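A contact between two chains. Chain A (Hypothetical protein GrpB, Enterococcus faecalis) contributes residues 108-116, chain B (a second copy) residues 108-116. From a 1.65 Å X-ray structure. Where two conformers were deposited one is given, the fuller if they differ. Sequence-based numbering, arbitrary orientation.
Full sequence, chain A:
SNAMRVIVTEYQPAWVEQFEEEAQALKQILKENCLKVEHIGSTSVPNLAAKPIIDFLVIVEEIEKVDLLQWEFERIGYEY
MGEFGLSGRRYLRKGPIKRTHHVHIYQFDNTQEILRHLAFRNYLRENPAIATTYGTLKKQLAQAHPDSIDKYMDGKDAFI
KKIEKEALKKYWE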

# COMPACT_ATOMS: atom_id res chain seq x y z
N PHE A 108 -7.50 5.38 -6.09
CA PHE A 108 -6.81 4.12 -5.84
C PHE A 108 -5.25 4.19 -5.85
O PHE A 108 -4.57 3.31 -5.30
N ASP A 109 -4.70 5.20 -6.55
CA ASP A 109 -3.24 5.31 -6.67
C ASP A 109 -2.60 6.22 -5.64
O ASP A 109 -1.37 6.39 -5.63
N ASN A 110 -3.41 6.73 -4.71
CA ASN A 110 -2.85 7.46 -3.58
C ASN A 110 -2.49 6.50 -2.47
O ASN A 110 -3.10 6.48 -1.39
N THR A 111 -1.49 5.67 -2.74
CA THR A 111 -1.13 4.59 -1.80
C THR A 111 -0.65 5.12 -0.46
O THR A 111 -0.87 4.48 0.57
N GLN A 112 0.03 6.27 -0.46
CA GLN A 112 0.57 6.80 0.81
C GLN A 112 -0.55 7.09 1.81
O GLN A 112 -0.45 6.71 2.98
N GLU A 113 -1.61 7.76 1.35
CA GLU A 113 -2.71 8.13 2.26
C GLU A 113 -3.54 6.92 2.60
O GLU A 113 -3.95 6.74 3.75
N ILE A 114 -3.80 6.09 1.58
CA ILE A 114 -4.64 4.91 1.86
C ILE A 114 -3.98 4.01 2.89
O ILE A 114 -4.61 3.61 3.88
N LEU A 115 -2.71 3.68 2.68
CA LEU A 115 -1.98 2.86 3.68
C LEU A 115 -1.76 3.54 5.01
O LEU A 115 -1.75 2.87 6.03
N ARG A 116 -1.61 4.87 5.02
CA ARG A 116 -1.43 5.58 6.30
C ARG A 116 -2.60 5.20 7.21
O ARG A 116 -2.40 4.82 8.36
N PHE B 108 10.32 1.13 3.83
CA PHE B 108 8.93 0.78 4.13
C PHE B 108 7.87 1.86 3.75
O PHE B 108 6.68 1.55 3.61
N ASP B 109 8.30 3.13 3.66
CA ASP B 109 7.36 4.21 3.36
C ASP B 109 7.27 4.57 1.88
O ASP B 109 6.50 5.47 1.51
N ASN B 110 7.96 3.81 1.04
CA ASN B 110 7.79 3.97 -0.40
C ASN B 110 6.64 3.11 -0.88
O ASN B 110 6.82 2.12 -1.60
N THR B 111 5.44 3.48 -0.44
CA THR B 111 4.26 2.64 -0.71
C THR B 111 3.95 2.53 -2.20
O THR B 111 3.45 1.50 -2.65
N GLN B 112 4.23 3.58 -2.97
CA GLN B 112 3.90 3.54 -4.41
C GLN B 112 4.66 2.42 -5.12
O GLN B 112 4.07 1.67 -5.89
N GLU B 113 5.97 2.32 -4.85
CA GLU B 113 6.79 1.30 -5.55
C GLU B 113 6.51 -0.06 -4.99
O GLU B 113 6.41 -1.04 -5.73
N ILE B 114 6.38 -0.13 -3.66
CA ILE B 114 6.13 -1.45 -3.06
C ILE B 114 4.83 -2.05 -3.58
O ILE B 114 4.78 -3.20 -4.02
N LEU B 115 3.75 -1.26 -3.52
CA LEU B 115 2.46 -1.75 -4.06
C LEU B 115 2.45 -1.95 -5.56
O LEU B 115 1.76 -2.85 -6.04
N ARG B 116 3.22 -1.16 -6.31
CA ARG B 116 3.26 -1.34 -7.77
C ARG B 116 3.64 -2.80 -8.04
O ARG B 116 2.98 -3.49 -8.82

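Two copies of the same segment meet across an exact two-fold axis, so each contact described for one chain recurs with the chains exchanged. In each copy a short loop leads into a helix that begins at residue 111; the two helix axes approach to 9.7 Å at an angle of 86°, close to perpendicular. The contact runs from the loop at Asp A109 to Leu A115, and likewise in chain B; the CA atoms of Thr A111 and Gln B112 lie 5.8 Å apart, and the two stretches together bury 388 Å².

Thr A111 and Thr B111 form the centre. Their CA-to-CB bonds point toward the partner stretch, and both have chi1 near +60° (p, 64°). This rotamer brings the hydroxyls together at the axis, Thr A111 OG1 lying 2.7 Å from Thr B111 OG1, while each methyl is left facing the partner's leucine: Thr A111 CG2 is 3.8 Å from Leu B115 CD1. A single side chain thus presents a polar and an apolar surface to the other copy.

Leu A115 and Leu B115 stand one helical turn further on, on the same side of their helices as the threonines, and also point toward the partner. Both are buried in the common leucine conformation m,t (chi1 -69°, chi2 -171°). It extends CD1 to the axis, so that Leu A115 CD1 meets Leu B115 CD1 at 3.9 Å in an apolar contact.

Gln A112 and Gln B112 leave their helices sideways, but their ends come nearer to the other chain. Chi1 and chi2 are both m (-57° and -85°), a folded path that lays the amide over the start of the partner helix. There the terminal group of Gln B112 sits close to Thr A111 and to the backbone carbonyl of Asp A109. The glutamine has two deposited conformers and its amide is probably turned over in the model, so the individual polar partners of its end remain open. Although exposed, Gln A112 has as much area covered by the other stretch as Thr A111, 64 Å².

The remaining side chains make their bonds within their own chain or stay out of reach of the partner. Asn A110, with chi1 t (-162°), points away from chain B and caps its own helix: Glu A113 N donates to Asn A110 OD1 in a weak bond of 3.4 Å. Asp A109 is directed sideways with chi1 p (53°), and its carboxylate is hydrogen-bonded just outside the stretch. Glu A113 (m,m), whose CA-to-CB bond points away from chain B, meets the end of Arg A116, whose t,t,p chain leads away from the contact. Arg A116 NH2 to Glu A113 OE1 is a salt bridge of 2.8 Å, and Arg A116 NE donates to Glu A113 OE2 at 3.0 Å, a two-pronged pairing across one helical turn. Phe A108 and Ile A114 are buried but out of reach of the other stretch.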

# COMPACT_ATOMS: atom_id res chain seq x y z
CB PHE A 108 -7.21 3.09 -6.91
CG PHE A 108 -6.60 3.36 -8.24
CD1 PHE A 108 -7.17 4.31 -9.08
CD2 PHE A 108 -5.43 2.71 -8.64
CE1 PHE A 108 -6.61 4.60 -10.31
CE2 PHE A 108 -4.84 3.00 -9.87
CZ PHE A 108 -5.43 3.94 -10.72
CB ASP A 109 -2.80 5.66 -8.09
CG ASP A 109 -3.49 6.89 -8.64
OD1 ASP A 109 -4.29 7.55 -7.93
OD2 ASP A 109 -3.22 7.17 -9.83
CB ASN A 110 -3.85 8.52 -3.11
CG ASN A 110 -3.18 9.58 -2.24
OD1 ASN A 110 -2.16 9.33 -1.56
ND2 ASN A 110 -3.77 10.77 -2.24
CB THR A 111 -0.11 3.64 -2.39
OG1 THR A 111 1.14 4.33 -2.63
CG2 THR A 111 -0.64 3.06 -3.73
CB GLN A 112 1.39 8.08 0.58
CG GLN A 112 2.56 7.91 -0.39
CD GLN A 112 3.81 7.39 0.28
OE1 GLN A 112 3.86 6.26 0.73
NE2 GLN A 112 4.85 8.23 0.33
CB GLU A 113 -3.57 9.20 1.62
CG GLU A 113 -2.88 10.56 1.77
CD GLU A 113 -2.87 10.97 3.26
OE1 GLU A 113 -3.96 11.19 3.85
OE2 GLU A 113 -1.78 11.04 3.84
CB ILE A 114 -4.96 4.14 0.55
CG1 ILE A 114 -5.81 5.04 -0.38
CG2 ILE A 114 -5.69 2.81 0.89
CD1 ILE A 114 -5.89 4.53 -1.85
CB LEU A 115 -0.66 2.29 3.14
CG LEU A 115 -0.84 1.22 2.06
CD1 LEU A 115 0.52 0.60 1.78
CD2 LEU A 115 -1.82 0.07 2.47
CB ARG A 116 -1.40 7.08 6.10
CG ARG A 116 -1.28 7.79 7.48
CD ARG A 116 -0.89 9.26 7.26
NE ARG A 116 -1.97 10.03 6.64
CZ ARG A 116 -2.97 10.61 7.31
NH1 ARG A 116 -3.07 10.44 8.65
NH2 ARG A 116 -3.88 11.31 6.64
CB PHE B 108 8.78 0.54 5.64
CG PHE B 108 8.83 1.80 6.44
CD1 PHE B 108 10.06 2.37 6.76
CD2 PHE B 108 7.65 2.44 6.84
CE1 PHE B 108 10.14 3.55 7.48
CE2 PHE B 108 7.71 3.63 7.56
CZ PHE B 108 8.95 4.20 7.88
CB ASP B 109 7.61 5.45 4.22
CG ASP B 109 9.03 5.93 4.17
OD1 ASP B 109 9.88 5.38 3.43
OD2 ASP B 109 9.30 6.89 4.94
CB ASN B 110 9.09 3.61 -1.11
CG ASN B 110 9.12 4.16 -2.54
OD1 ASN B 110 8.07 4.34 -3.19
ND2 ASN B 110 10.33 4.40 -3.04
CB THR B 111 3.03 3.13 0.04
OG1 THR B 111 2.66 4.44 -0.43
CG2 THR B 111 3.34 3.17 1.56
CB GLN B 112 4.21 4.89 -5.09
CG GLN B 112 3.49 6.09 -4.48
CD GLN B 112 2.10 6.28 -5.04
OE1 GLN B 112 1.21 5.47 -4.81
NE2 GLN B 112 1.90 7.39 -5.76
CB GLU B 113 8.26 1.65 -5.40
CG GLU B 113 8.63 2.74 -6.40
CD GLU B 113 8.55 2.17 -7.83
OE1 GLU B 113 9.34 1.25 -8.18
OE2 GLU B 113 7.69 2.62 -8.59
CB ILE B 114 6.15 -1.39 -1.51
CG1 ILE B 114 7.57 -0.97 -1.04
CG2 ILE B 114 5.71 -2.75 -0.91
CD1 ILE B 114 7.63 -0.51 0.45
CB LEU B 115 1.26 -0.89 -3.62
CG LEU B 115 0.93 -1.01 -2.14
CD1 LEU B 115 -0.39 -0.29 -1.88
CD2 LEU B 115 0.78 -2.48 -1.63
CB ARG B 116 4.28 -0.43 -8.42
CG ARG B 116 4.35 -0.70 -9.95
CD ARG B 116 5.09 0.45 -10.64
NE ARG B 116 6.51 0.47 -10.30
CZ ARG B 116 7.45 -0.24 -10.92
NH1 ARG B 116 7.11 -1.11 -11.90
NH2 ARG B 116 8.72 -0.11 -10.54